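Local coordinates for protein soluble lytic murein transglycosylase (Escherichia coli, PDB 1QSA) that cleaves the glycosidic bonds between N-acetylmuramic acid and N-acetylglucosamine in peptidoglycan, forming a 1,6-anhydro bond in the N-acetylmuramic acid residue, at residues K14-R20 against R44-D48; S76-N80 against T101-N107; L202-R206 against S239-Q244; I288-V292 against W307-P312; Y538-G542 against P556-R560. The contacts are given in a common frame with arbitrary orientation. Where two conformers were deposited one is given. Residue numbers count along the deposited sequence, not the author numbering.

Interaction 1: K14-R20 against R44-D48; sequences KQAWDNR and RQITD. With ACT (acetate ion), chain O.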
# COMPACT_ATOMS: atom_id res chain seq x y z
N LYS A 14 -19.04 11.50 26.64
CA LYS A 14 -19.14 10.66 25.44
C LYS A 14 -20.13 9.53 25.68
O LYS A 14 -20.90 9.17 24.79
CB LYS A 14 -17.77 10.10 25.06
CG LYS A 14 -16.88 11.13 24.40
CD LYS A 14 -15.44 10.63 24.30
CE LYS A 14 -15.31 9.40 23.40
NZ LYS A 14 -13.86 9.02 23.24
N GLN A 15 -20.12 8.97 26.89
CA GLN A 15 -21.05 7.90 27.25
C GLN A 15 -22.48 8.45 27.18
O GLN A 15 -23.37 7.80 26.63
CB GLN A 15 -20.73 7.41 28.66
CG GLN A 15 -21.67 6.33 29.20
CD GLN A 15 -21.29 5.91 30.63
OE1 GLN A 15 -21.18 6.75 31.53
NE2 GLN A 15 -21.07 4.61 30.83
N ALA A 16 -22.70 9.65 27.72
CA ALA A 16 -24.02 10.27 27.69
C ALA A 16 -24.46 10.55 26.25
O ALA A 16 -25.60 10.26 25.87
CB ALA A 16 -24.02 11.58 28.50
N TRP A 17 -23.55 11.13 25.47
CA TRP A 17 -23.81 11.49 24.07
C TRP A 17 -24.16 10.24 23.24
O TRP A 17 -25.09 10.28 22.43
CB TRP A 17 -22.58 12.18 23.49
CG TRP A 17 -22.83 13.21 22.43
CD1 TRP A 17 -23.70 13.13 21.38
CD2 TRP A 17 -22.11 14.44 22.27
NE1 TRP A 17 -23.56 14.23 20.57
CE2 TRP A 17 -22.59 15.05 21.09
CE3 TRP A 17 -21.10 15.08 23.01
CZ2 TRP A 17 -22.09 16.28 20.63
CZ3 TRP A 17 -20.61 16.29 22.55
CH2 TRP A 17 -21.10 16.88 21.37
N ASP A 18 -23.47 9.13 23.50
CA ASP A 18 -23.73 7.89 22.77
C ASP A 18 -25.15 7.37 23.06
O ASP A 18 -25.76 6.69 22.23
CB ASP A 18 -22.69 6.82 23.15
CG ASP A 18 -21.33 7.05 22.50
OD1 ASP A 18 -21.18 7.95 21.64
OD2 ASP A 18 -20.39 6.31 22.84
N ASN A 19 -25.67 7.71 24.24
CA ASN A 19 -27.01 7.30 24.66
C ASN A 19 -28.07 8.37 24.34
O ASN A 19 -29.24 8.21 24.69
CB ASN A 19 -27.04 7.08 26.18
CG ASN A 19 -26.22 5.90 26.62
OD1 ASN A 19 -26.00 4.95 25.86
ND2 ASN A 19 -25.76 5.94 27.87
N ARG A 20 -27.63 9.46 23.71
CA ARG A 20 -28.47 10.61 23.36
C ARG A 20 -29.10 11.27 24.59
O ARG A 20 -30.23 11.77 24.55
CB ARG A 20 -29.54 10.27 22.30
CG ARG A 20 -28.99 9.74 20.96
CD ARG A 20 -27.93 10.64 20.33
NE ARG A 20 -28.40 12.00 20.07
CZ ARG A 20 -27.65 12.96 19.53
NH1 ARG A 20 -26.40 12.70 19.15
NH2 ARG A 20 -28.15 14.16 19.34
N ARG A 44 -18.20 17.28 16.96
CA ARG A 44 -19.32 16.35 17.05
C ARG A 44 -20.64 17.13 17.12
O ARG A 44 -21.62 16.77 16.46
CB ARG A 44 -19.16 15.43 18.28
CG ARG A 44 -20.17 14.29 18.30
CD ARG A 44 -19.92 13.32 19.47
NE ARG A 44 -20.97 12.31 19.57
CZ ARG A 44 -20.91 11.21 20.33
NH1 ARG A 44 -19.86 10.94 21.10
NH2 ARG A 44 -21.94 10.38 20.34
N GLN A 45 -20.66 18.20 17.91
CA GLN A 45 -21.86 19.02 18.05
C GLN A 45 -22.26 19.67 16.72
O GLN A 45 -23.43 19.64 16.31
CB GLN A 45 -21.59 20.10 19.09
CG GLN A 45 -22.77 20.99 19.43
CD GLN A 45 -22.43 21.90 20.58
OE1 GLN A 45 -21.71 22.88 20.42
NE2 GLN A 45 -22.89 21.55 21.78
N ILE A 46 -21.28 20.25 16.03
CA ILE A 46 -21.55 20.91 14.75
C ILE A 46 -22.07 19.92 13.71
O ILE A 46 -23.09 20.17 13.05
CB ILE A 46 -20.29 21.62 14.23
CG1 ILE A 46 -19.94 22.79 15.16
CG2 ILE A 46 -20.48 22.13 12.81
CD1 ILE A 46 -18.60 23.44 14.83
N THR A 47 -21.40 18.78 13.59
CA THR A 47 -21.79 17.76 12.61
C THR A 47 -23.08 17.03 12.92
O THR A 47 -23.68 16.44 12.02
CB THR A 47 -20.66 16.76 12.31
OG1 THR A 47 -20.18 16.15 13.52
CG2 THR A 47 -19.51 17.47 11.60
N ASP A 48 -23.48 17.04 14.19
CA ASP A 48 -24.73 16.40 14.61
C ASP A 48 -25.94 17.05 13.94
O ASP A 48 -26.98 16.42 13.78
CB ASP A 48 -24.89 16.52 16.13
CG ASP A 48 -24.44 15.28 16.88
OD1 ASP A 48 -23.84 14.38 16.27
OD2 ASP A 48 -24.70 15.20 18.09
C ACT O . -12.45 10.98 20.40
O ACT O . -12.82 10.02 19.68
OXT ACT O . -12.71 11.04 21.61
CH3 ACT O . -11.62 12.09 19.77
O HOH W 1 -25.01 9.68 19.53

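Interaction 2: S76-N80 against T101-N107; sequences SRFVN and TTEAQCN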
# COMPACT_ATOMS: atom_id res chain seq x y z
N SER A 76 -14.27 20.42 3.27
CA SER A 76 -14.82 19.69 2.12
C SER A 76 -16.20 19.10 2.43
O SER A 76 -17.07 19.12 1.57
CB SER A 76 -13.86 18.59 1.65
OG SER A 76 -12.74 19.13 0.98
N ARG A 77 -16.41 18.62 3.66
CA ARG A 77 -17.70 18.05 4.04
C ARG A 77 -18.82 19.11 3.99
O ARG A 77 -19.92 18.85 3.48
CB ARG A 77 -17.61 17.45 5.45
CG ARG A 77 -18.91 16.82 5.93
CD ARG A 77 -18.73 16.16 7.29
NE ARG A 77 -19.99 15.67 7.83
CZ ARG A 77 -20.12 14.96 8.95
NH1 ARG A 77 -19.05 14.66 9.68
NH2 ARG A 77 -21.33 14.56 9.35
N PHE A 78 -18.51 20.33 4.44
CA PHE A 78 -19.52 21.38 4.42
C PHE A 78 -19.77 21.89 3.00
O PHE A 78 -20.87 22.32 2.67
CB PHE A 78 -19.19 22.52 5.37
CG PHE A 78 -20.38 23.38 5.68
CD1 PHE A 78 -21.52 22.82 6.25
CD2 PHE A 78 -20.37 24.74 5.38
CE1 PHE A 78 -22.65 23.61 6.52
CE2 PHE A 78 -21.49 25.54 5.66
CZ PHE A 78 -22.63 24.96 6.23
N VAL A 79 -18.73 21.84 2.16
CA VAL A 79 -18.91 22.23 0.76
C VAL A 79 -19.95 21.28 0.16
O VAL A 79 -20.88 21.70 -0.53
CB VAL A 79 -17.59 22.13 -0.03
CG1 VAL A 79 -17.86 21.99 -1.54
CG2 VAL A 79 -16.77 23.39 0.20
N ASN A 80 -19.83 19.99 0.48
CA ASN A 80 -20.78 19.01 -0.02
C ASN A 80 -22.19 19.26 0.56
O ASN A 80 -23.20 19.06 -0.14
CB ASN A 80 -20.28 17.58 0.26
CG ASN A 80 -19.01 17.25 -0.51
OD1 ASN A 80 -18.75 17.86 -1.54
ND2 ASN A 80 -18.22 16.31 -0.01
N THR A 101 -11.13 17.59 -1.30
CA THR A 101 -11.54 16.28 -1.82
C THR A 101 -12.07 16.37 -3.23
O THR A 101 -12.55 17.42 -3.66
CB THR A 101 -12.60 15.62 -0.94
OG1 THR A 101 -13.82 16.38 -1.00
CG2 THR A 101 -12.13 15.58 0.51
N THR A 102 -12.03 15.24 -3.94
CA THR A 102 -12.53 15.22 -5.30
C THR A 102 -14.02 15.54 -5.34
O THR A 102 -14.44 16.35 -6.17
CB THR A 102 -12.30 13.85 -5.96
OG1 THR A 102 -10.91 13.54 -5.89
CG2 THR A 102 -12.71 13.90 -7.42
N GLU A 103 -14.79 14.97 -4.41
CA GLU A 103 -16.23 15.22 -4.36
C GLU A 103 -16.52 16.71 -4.17
O GLU A 103 -17.33 17.29 -4.89
CB GLU A 103 -16.91 14.39 -3.27
CG GLU A 103 -18.42 14.54 -3.28
CD GLU A 103 -19.11 13.74 -2.18
OE1 GLU A 103 -18.43 12.97 -1.46
OE2 GLU A 103 -20.34 13.90 -2.03
N ALA A 104 -15.80 17.33 -3.23
CA ALA A 104 -15.97 18.77 -2.98
C ALA A 104 -15.55 19.59 -4.22
O ALA A 104 -16.16 20.62 -4.52
CB ALA A 104 -15.16 19.21 -1.75
N GLN A 105 -14.52 19.13 -4.94
CA GLN A 105 -14.07 19.84 -6.14
C GLN A 105 -15.14 19.78 -7.23
O GLN A 105 -15.38 20.77 -7.92
CB GLN A 105 -12.75 19.26 -6.64
CG GLN A 105 -11.58 19.58 -5.70
CD GLN A 105 -10.34 18.76 -6.00
OE1 GLN A 105 -10.29 18.02 -6.99
NE2 GLN A 105 -9.33 18.89 -5.15
N CYS A 106 -15.78 18.62 -7.37
CA CYS A 106 -16.86 18.45 -8.34
C CYS A 106 -17.95 19.48 -8.04
O CYS A 106 -18.47 20.15 -8.93
CB CYS A 106 -17.50 17.07 -8.22
SG CYS A 106 -16.42 15.65 -8.62
N ASN A 107 -18.28 19.62 -6.76
CA ASN A 107 -19.32 20.57 -6.36
C ASN A 107 -18.89 22.03 -6.51
O ASN A 107 -19.70 22.89 -6.88
CB ASN A 107 -19.78 20.26 -4.94
CG ASN A 107 -20.68 19.03 -4.89
OD1 ASN A 107 -21.54 18.85 -5.75
ND2 ASN A 107 -20.49 18.19 -3.88
O HOH W 2 -15.63 15.00 0.26

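Interaction 3: L202-R206 against S239-Q244; sequences LTFAR and SLAQAQ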
# COMPACT_ATOMS: atom_id res chain seq x y z
N LEU A 202 -9.41 -9.37 -31.92
CA LEU A 202 -8.99 -9.46 -33.32
C LEU A 202 -10.07 -8.90 -34.24
O LEU A 202 -9.76 -8.23 -35.23
CB LEU A 202 -8.62 -10.90 -33.69
CG LEU A 202 -7.99 -11.07 -35.08
CD1 LEU A 202 -6.75 -10.18 -35.24
CD2 LEU A 202 -7.62 -12.53 -35.29
N THR A 203 -11.34 -9.15 -33.90
CA THR A 203 -12.47 -8.63 -34.67
C THR A 203 -12.45 -7.10 -34.55
O THR A 203 -12.58 -6.39 -35.55
CB THR A 203 -13.82 -9.17 -34.14
OG1 THR A 203 -13.83 -10.60 -34.27
CG2 THR A 203 -14.98 -8.60 -34.93
N PHE A 204 -12.22 -6.60 -33.34
CA PHE A 204 -12.14 -5.16 -33.07
C PHE A 204 -11.04 -4.54 -33.95
O PHE A 204 -11.26 -3.52 -34.60
CB PHE A 204 -11.83 -4.92 -31.58
CG PHE A 204 -11.58 -3.46 -31.22
CD1 PHE A 204 -12.65 -2.63 -30.89
CD2 PHE A 204 -10.28 -2.94 -31.20
CE1 PHE A 204 -12.43 -1.29 -30.52
CE2 PHE A 204 -10.05 -1.61 -30.84
CZ PHE A 204 -11.13 -0.78 -30.49
N ALA A 205 -9.87 -5.18 -33.98
CA ALA A 205 -8.72 -4.71 -34.74
C ALA A 205 -8.94 -4.70 -36.26
O ALA A 205 -8.45 -3.82 -36.95
CB ALA A 205 -7.50 -5.56 -34.41
N ARG A 206 -9.67 -5.69 -36.76
CA ARG A 206 -9.93 -5.79 -38.19
C ARG A 206 -11.08 -4.93 -38.70
O ARG A 206 -11.06 -4.47 -39.84
CB ARG A 206 -10.19 -7.25 -38.57
CG ARG A 206 -9.00 -8.16 -38.41
CD ARG A 206 -9.39 -9.60 -38.63
NE ARG A 206 -8.23 -10.46 -38.80
CZ ARG A 206 -8.27 -11.79 -38.82
NH1 ARG A 206 -9.43 -12.42 -38.66
NH2 ARG A 206 -7.15 -12.49 -38.99
N SER A 239 -1.66 -12.05 -36.70
CA SER A 239 -2.93 -11.52 -37.20
C SER A 239 -3.22 -10.12 -36.67
O SER A 239 -3.71 -9.26 -37.41
CB SER A 239 -4.08 -12.45 -36.83
OG SER A 239 -4.02 -13.65 -37.57
N LEU A 240 -2.92 -9.89 -35.40
CA LEU A 240 -3.15 -8.58 -34.79
C LEU A 240 -2.20 -7.53 -35.37
O LEU A 240 -2.62 -6.42 -35.69
CB LEU A 240 -3.01 -8.66 -33.26
CG LEU A 240 -3.39 -7.41 -32.45
CD1 LEU A 240 -4.78 -6.92 -32.83
CD2 LEU A 240 -3.31 -7.76 -30.97
N ALA A 241 -0.93 -7.90 -35.52
CA ALA A 241 0.07 -6.99 -36.07
C ALA A 241 -0.30 -6.59 -37.50
O ALA A 241 -0.16 -5.43 -37.88
CB ALA A 241 1.46 -7.63 -36.03
N GLN A 242 -0.82 -7.54 -38.26
CA GLN A 242 -1.23 -7.28 -39.64
C GLN A 242 -2.51 -6.43 -39.72
O GLN A 242 -2.60 -5.52 -40.54
CB GLN A 242 -1.41 -8.60 -40.40
CG GLN A 242 -1.75 -8.44 -41.87
CD GLN A 242 -3.18 -8.82 -42.18
OE1 GLN A 242 -4.11 -8.04 -41.96
NE2 GLN A 242 -3.38 -10.05 -42.66
N ALA A 243 -3.47 -6.72 -38.85
CA ALA A 243 -4.74 -5.98 -38.83
C ALA A 243 -4.58 -4.50 -38.49
O ALA A 243 -5.35 -3.66 -38.97
CB ALA A 243 -5.72 -6.63 -37.86
N GLN A 244 -3.58 -4.17 -37.67
CA GLN A 244 -3.36 -2.78 -37.28
C GLN A 244 -2.05 -2.17 -37.76
O GLN A 244 -1.68 -1.08 -37.33
CB GLN A 244 -3.48 -2.62 -35.76
CG GLN A 244 -4.85 -3.00 -35.24
CD GLN A 244 -5.01 -2.67 -33.76
OE1 GLN A 244 -4.15 -3.03 -32.95
NE2 GLN A 244 -6.11 -2.02 -33.42
O HOH W 3 -7.84 -1.31 -35.64
O HOH W 4 -5.38 -9.99 -39.57

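Interaction 4: I288-V292 against W307-P312; sequences IERRV and WLARLP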
# COMPACT_ATOMS: atom_id res chain seq x y z
N ILE A 288 12.70 -8.87 -17.89
CA ILE A 288 14.01 -9.51 -17.81
C ILE A 288 14.26 -9.96 -16.37
O ILE A 288 14.75 -11.06 -16.15
CB ILE A 288 15.14 -8.56 -18.29
CG1 ILE A 288 14.92 -8.20 -19.76
CG2 ILE A 288 16.51 -9.23 -18.10
CD1 ILE A 288 15.69 -6.96 -20.25
N GLU A 289 13.89 -9.12 -15.40
CA GLU A 289 14.06 -9.48 -13.99
C GLU A 289 13.22 -10.71 -13.63
O GLU A 289 13.66 -11.58 -12.86
CB GLU A 289 13.68 -8.31 -13.07
CG GLU A 289 14.72 -7.19 -13.09
CD GLU A 289 14.32 -5.99 -12.26
OE1 GLU A 289 13.13 -5.61 -12.30
OE2 GLU A 289 15.19 -5.44 -11.56
N ARG A 290 12.00 -10.79 -14.18
CA ARG A 290 11.15 -11.95 -13.92
C ARG A 290 11.83 -13.22 -14.48
O ARG A 290 11.78 -14.28 -13.86
CB ARG A 290 9.75 -11.78 -14.53
CG ARG A 290 8.80 -12.98 -14.28
CD ARG A 290 8.60 -13.27 -12.79
NE ARG A 290 7.80 -14.48 -12.55
CZ ARG A 290 8.31 -15.70 -12.36
NH1 ARG A 290 9.62 -15.89 -12.39
NH2 ARG A 290 7.51 -16.74 -12.15
N ARG A 291 12.50 -13.08 -15.63
CA ARG A 291 13.20 -14.20 -16.26
C ARG A 291 14.42 -14.61 -15.42
O ARG A 291 14.75 -15.79 -15.35
CB ARG A 291 13.61 -13.84 -17.69
CG ARG A 291 14.21 -15.01 -18.46
CD ARG A 291 13.30 -16.23 -18.44
NE ARG A 291 13.87 -17.38 -19.15
CZ ARG A 291 14.69 -18.27 -18.59
NH1 ARG A 291 15.09 -18.12 -17.33
NH2 ARG A 291 15.14 -19.29 -19.32
N VAL A 292 15.10 -13.62 -14.83
CA VAL A 292 16.24 -13.89 -13.94
C VAL A 292 15.71 -14.69 -12.74
O VAL A 292 16.35 -15.65 -12.28
CB VAL A 292 16.88 -12.57 -13.41
CG1 VAL A 292 17.84 -12.85 -12.27
CG2 VAL A 292 17.60 -11.83 -14.55
N TRP A 307 20.80 -14.34 -18.26
CA TRP A 307 19.79 -13.33 -17.98
C TRP A 307 20.23 -12.14 -17.11
O TRP A 307 19.77 -11.02 -17.34
CB TRP A 307 18.52 -14.02 -17.48
CG TRP A 307 17.93 -14.90 -18.55
CD1 TRP A 307 17.93 -16.27 -18.58
CD2 TRP A 307 17.32 -14.48 -19.79
NE1 TRP A 307 17.37 -16.72 -19.75
CE2 TRP A 307 16.99 -15.65 -20.51
CE3 TRP A 307 17.03 -13.23 -20.35
CZ2 TRP A 307 16.38 -15.60 -21.77
CZ3 TRP A 307 16.43 -13.18 -21.60
CH2 TRP A 307 16.11 -14.36 -22.30
N LEU A 308 21.13 -12.35 -16.16
CA LEU A 308 21.61 -11.24 -15.33
C LEU A 308 22.34 -10.25 -16.24
O LEU A 308 22.27 -9.03 -16.04
CB LEU A 308 22.59 -11.73 -14.27
CG LEU A 308 22.33 -11.55 -12.77
CD1 LEU A 308 23.53 -10.87 -12.15
CD2 LEU A 308 21.04 -10.80 -12.45
N ALA A 309 23.04 -10.78 -17.25
CA ALA A 309 23.78 -9.95 -18.19
C ALA A 309 22.87 -9.16 -19.13
O ALA A 309 23.30 -8.15 -19.70
CB ALA A 309 24.77 -10.82 -19.00
N ARG A 310 21.63 -9.61 -19.31
CA ARG A 310 20.68 -8.91 -20.19
C ARG A 310 20.02 -7.70 -19.51
O ARG A 310 19.36 -6.90 -20.17
CB ARG A 310 19.57 -9.86 -20.69
CG ARG A 310 20.07 -11.07 -21.46
CD ARG A 310 20.75 -10.67 -22.75
NE ARG A 310 19.82 -10.03 -23.69
CZ ARG A 310 20.17 -9.63 -24.90
NH1 ARG A 310 21.42 -9.79 -25.33
NH2 ARG A 310 19.28 -9.05 -25.70
N LEU A 311 20.17 -7.60 -18.20
CA LEU A 311 19.61 -6.46 -17.46
C LEU A 311 20.30 -5.17 -17.87
O LEU A 311 21.50 -5.17 -18.15
CB LEU A 311 19.82 -6.64 -15.96
CG LEU A 311 18.97 -7.70 -15.27
CD1 LEU A 311 19.52 -7.96 -13.89
CD2 LEU A 311 17.53 -7.22 -15.21
N PRO A 312 19.53 -4.07 -18.00
CA PRO A 312 20.22 -2.84 -18.37
C PRO A 312 21.10 -2.42 -17.19
O PRO A 312 20.88 -2.83 -16.05
CB PRO A 312 19.06 -1.85 -18.61
CG PRO A 312 17.93 -2.41 -17.83
CD PRO A 312 18.07 -3.90 -17.99

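Interaction 5: Y538-G542 against P556-R560; sequences YQQFG and PGRVR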
# COMPACT_ATOMS: atom_id res chain seq x y z
N TYR A 538 4.37 -22.03 11.17
CA TYR A 538 5.77 -22.27 11.50
C TYR A 538 6.05 -23.78 11.65
O TYR A 538 6.91 -24.34 10.96
CB TYR A 538 6.13 -21.51 12.78
CG TYR A 538 7.61 -21.51 13.16
CD1 TYR A 538 8.55 -20.80 12.40
CD2 TYR A 538 8.05 -22.16 14.31
CE1 TYR A 538 9.89 -20.74 12.79
CE2 TYR A 538 9.39 -22.10 14.71
CZ TYR A 538 10.30 -21.38 13.94
OH TYR A 538 11.63 -21.31 14.30
N GLN A 539 5.28 -24.47 12.49
CA GLN A 539 5.48 -25.90 12.69
C GLN A 539 5.13 -26.69 11.44
O GLN A 539 5.79 -27.67 11.12
CB GLN A 539 4.68 -26.40 13.91
CG GLN A 539 3.16 -26.33 13.79
CD GLN A 539 2.55 -27.48 12.99
OE1 GLN A 539 2.99 -28.62 13.09
NE2 GLN A 539 1.54 -27.17 12.18
N GLN A 540 4.13 -26.23 10.69
CA GLN A 540 3.69 -26.91 9.48
C GLN A 540 4.82 -26.99 8.44
O GLN A 540 4.96 -28.01 7.75
CB GLN A 540 2.46 -26.25 8.88
CG GLN A 540 1.82 -27.10 7.79
CD GLN A 540 0.44 -26.62 7.41
OE1 GLN A 540 0.28 -25.76 6.53
NE2 GLN A 540 -0.57 -27.17 8.06
N PHE A 541 5.63 -25.95 8.37
CA PHE A 541 6.74 -25.91 7.43
C PHE A 541 8.12 -26.17 8.03
O PHE A 541 9.13 -25.66 7.53
CB PHE A 541 6.72 -24.61 6.62
CG PHE A 541 5.57 -24.53 5.65
CD1 PHE A 541 5.64 -25.15 4.41
CD2 PHE A 541 4.40 -23.86 5.99
CE1 PHE A 541 4.57 -25.10 3.52
CE2 PHE A 541 3.33 -23.80 5.11
CZ PHE A 541 3.41 -24.43 3.87
N GLY A 542 8.17 -26.92 9.12
CA GLY A 542 9.46 -27.27 9.71
C GLY A 542 10.27 -26.21 10.43
O GLY A 542 11.51 -26.23 10.38
N PRO A 556 -0.65 -21.04 3.16
CA PRO A 556 0.15 -22.27 3.05
C PRO A 556 0.12 -22.94 1.66
O PRO A 556 1.12 -23.47 1.21
CB PRO A 556 -0.46 -23.18 4.12
CG PRO A 556 -0.97 -22.20 5.14
CD PRO A 556 -1.57 -21.10 4.30
N GLY A 557 -1.03 -22.86 0.97
CA GLY A 557 -1.16 -23.46 -0.35
C GLY A 557 -0.16 -22.94 -1.36
O GLY A 557 0.47 -23.72 -2.09
N ARG A 558 -0.01 -21.62 -1.39
CA ARG A 558 0.93 -20.96 -2.30
C ARG A 558 2.35 -21.39 -1.99
O ARG A 558 3.12 -21.66 -2.90
CB ARG A 558 0.83 -19.43 -2.19
CG ARG A 558 -0.27 -18.84 -3.04
CD ARG A 558 0.01 -19.04 -4.53
NE ARG A 558 -1.19 -18.76 -5.32
CZ ARG A 558 -1.31 -18.99 -6.62
NH1 ARG A 558 -0.29 -19.47 -7.32
NH2 ARG A 558 -2.46 -18.70 -7.23
N VAL A 559 2.69 -21.47 -0.70
CA VAL A 559 4.04 -21.89 -0.32
C VAL A 559 4.29 -23.33 -0.78
O VAL A 559 5.37 -23.62 -1.30
CB VAL A 559 4.30 -21.72 1.20
CG1 VAL A 559 5.71 -22.20 1.56
CG2 VAL A 559 4.14 -20.25 1.60
N ARG A 560 3.30 -24.21 -0.64
CA ARG A 560 3.46 -25.60 -1.10
C ARG A 560 3.75 -25.62 -2.61
O ARG A 560 4.64 -26.34 -3.07
CB ARG A 560 2.20 -26.41 -0.81
CG ARG A 560 2.02 -26.74 0.66
CD ARG A 560 0.89 -27.75 0.87
NE ARG A 560 -0.45 -27.19 0.67
CZ ARG A 560 -1.18 -26.62 1.63
NH1 ARG A 560 -0.69 -26.48 2.85
NH2 ARG A 560 -2.38 -26.15 1.36
O HOH W 5 -2.46 -25.95 5.19
O HOH W 6 1.29 -27.45 4.20

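Interaction 1: K14-R20 against R44-D48
A stacked cation-pi pair flanked by two salt bridges joins helices 3-18 and 38-48 near the amino-terminal end of the alpha-superhelix. The segment axes run nearly parallel, at 11°, but stay 13.5 Å apart, so long side chains must span the gap. Trp-17 and Arg-44 do most of this. The guanidinium of Arg-44 lies flat on the indole, with CZ 3.7 Å from the centroid of the five-membered ring of Trp-17, while CD of Arg-44 makes a CH-pi contact with the six-membered ring. The same guanidinium reaches Asp-18, NH2 to OD1 at 2.9 Å. At its edge the indole donates from NE1 of Trp-17 to OD2 of Asp-48 (2.9 Å). Arg-20, in the Schellman motif that ends helix 3-18, sends NH1 to the same OD2 of Asp-48 at 3.2 Å. A water accepts from NH2 of Arg-44 and donates to the carbonyl O of Trp-17. Met-22 and Val-25 of helix 22-28 also touch Trp-17. Tryptophan suits this place, offering an electron-rich pi face to the guanidinium and an N-H donor at its edge. With cations and carboxylates paired across the gap, the contact depends on directional electrostatics as well as on apolar burial.

Interaction 2: S76-N80 against T101-N107
Thr-101 opens the second segment at the N-cap of helix 102-114: its OG1 accepts from Ala-104 N at 3.1 Å, and its own N donates to OG of Ser-76 at 3.2 Å. A small hydroxyl residue such as Ser-76 can approach the start of another helix this closely. A water lies 2.6 Å from OG1 of Thr-101 and accepts a weak bond from ND2 of Asn-80. Glu-103 follows at the border, its CD 3.5 Å from ND2 of Asn-80. Ala-104 is the point of closest backbone approach, its CA 5.3 Å from that of Ser-76; its small CB meets CG1 of Val-79 at 3.9 Å. Cys-106 forms the disulfide to Cys-139, tying this helix to helix 138-148. Asn-107 ends the segment, donating from ND2 to OD1 of Asn-80 (2.9 Å), while its OD1 accepts from Lys-141. The segment axes are 8.7 Å apart. Helices 69-84 and 102-114, with helix 88-94 between them in sequence, thus pack side by side at 42°, as expected in an alpha-superhelix.

Interaction 3: L202-R206 against S239-Q244
Ala-205 is the centre of this contact between helices 201-207 and 230-243, followed by Leu-202 and Ala-243. The CB of Ala-205 points at the other helix and meets CD1 of Leu-240 at 3.4 Å, CG of Gln-244 at 3.8 Å and CB of Ala-243 at 4.0 Å. A methyl group here lets the backbones come close: the CA atoms of Arg-206 and Ala-243 are 5.2 Å apart, and the segment axes, inclined at 20°, approach to 9.2 Å. One turn earlier Leu-202 fills the wider part of the groove, its CD1 lying 3.8 Å from both CB of Ser-239 and N of Leu-240. Ala-243 also receives the aliphatic part of Arg-206, whose CG is 3.7 Å from its CB. At the margins water joins the helices. One molecule donates to O of Ala-205 and accepts from NE2 of Gln-244, whose amide also bonds to Thr-214 of helix 212-228; another accepts from NE of Arg-206 and donates to O of Ser-239. Leu-240 further packs on Phe-222 and Leu-254. Direct contact is thus mainly apolar, made by alanine, leucine and the aliphatic parts of Arg-206 and Gln-244, while polar bonds between the segments pass through two waters.

Interaction 4: I288-V292 against W307-P312
Branched aliphatic side chains of helix 285-298 press into the end of helix 301-310, where the chain unwinds into Leu-311 and Pro-312. Ile-288 is the main bump from its side. It sits in a hollow formed by Trp-307, Arg-310, Leu-311 and Pro-312: CG2 lies 3.8 Å from O of Trp-307 and 3.7 Å from CD2 of Leu-311, while CD1 of Ile-288 comes within 3.7 Å of O of Arg-310. A turn later Val-292 fits between Trp-307, Leu-308 and Leu-311, its CG2 3.8 Å from CB of Trp-307 and its CG1 3.8 Å from CD2 of Leu-308. Beta-branched residues suit this role, being compact and able to present methyl groups in two directions. In return Leu-311 projects between Ile-288 and Glu-289, its CD2 reaching CG of the glutamate at 3.5 Å. The broad plate of Trp-307 is matched by the bent aliphatic chain of Arg-291, whose CG stands over the five-membered ring, 3.5 Å from its centroid. The CZ of Arg-291 then lies 3.3 Å from NE1 of Trp-307; its charge is met by Asp-276, just as Glu-289 pairs with Lys-318. Helix 269-280 borders the indole through Ile-279 and Met-280, and helix 319-331 brings Trp-321 against Val-292, Leu-308 and Leu-311, so this helical pair is packed between its predecessor and its successor in the chain.

Interaction 5: Y538-G542 against P556-R560
Phe-541, just after helix 523-540, makes the central contact. Its chi1 of -70° (m) and chi2 of -82° place CZ 3.6 Å from O of Pro-556 at the ring edge, and set one face against Val-559, whose CG1 lies 4.1 Å from the ring centroid in a CH-pi contact. Proline suits the first turn of a helix, where its missing N-H costs no bond; CB of Pro-556 packs 4.0 Å from CE2 of Phe-541. Gln-540 extends with chi1 and chi2 both t, so that its OE1 faces NH1 of Arg-560 at 3.9 Å; two waters bridge these atoms, one weakly to OE1. Chi1 m of Arg-560 brings its CG 4.2 Å from CE1 of Phe-541, and bends at chi3 (-73°) and chi4 (-90°) turn the guanidinium toward Gln-540. Gly-542 (phi 72°) is C-prime of the Schellman motif ending helix 523-540. In the lysozyme-like SLT domain the contact joins the C-terminal end of helix 523-540 to the first turn of helix 556-566, with helix 545-554 between them in sequence.

The five contacts follow one another in series along a chain of helices and loops, about two-thirds helical and without strands. Interactions 1 and 2 are neighbours in the superhelix, with centres 25 Å apart, and touch directly where CG2 of Thr-47 packs 3.4 Å from NH1 of Arg-77. Interaction 4 lies on the other side of the chain's centre from both, about 60 Å from interaction 1 and 47 Å from interaction 2, between centres. Interaction 3 is 31 Å from interaction 4, centre to centre. Interaction 5 belongs to the SLT domain, which holds the predicted active-site residue Glu-478; the nearest atoms of interactions 4 and 5 are about 10 Å apart. All five contacts lie away from that site.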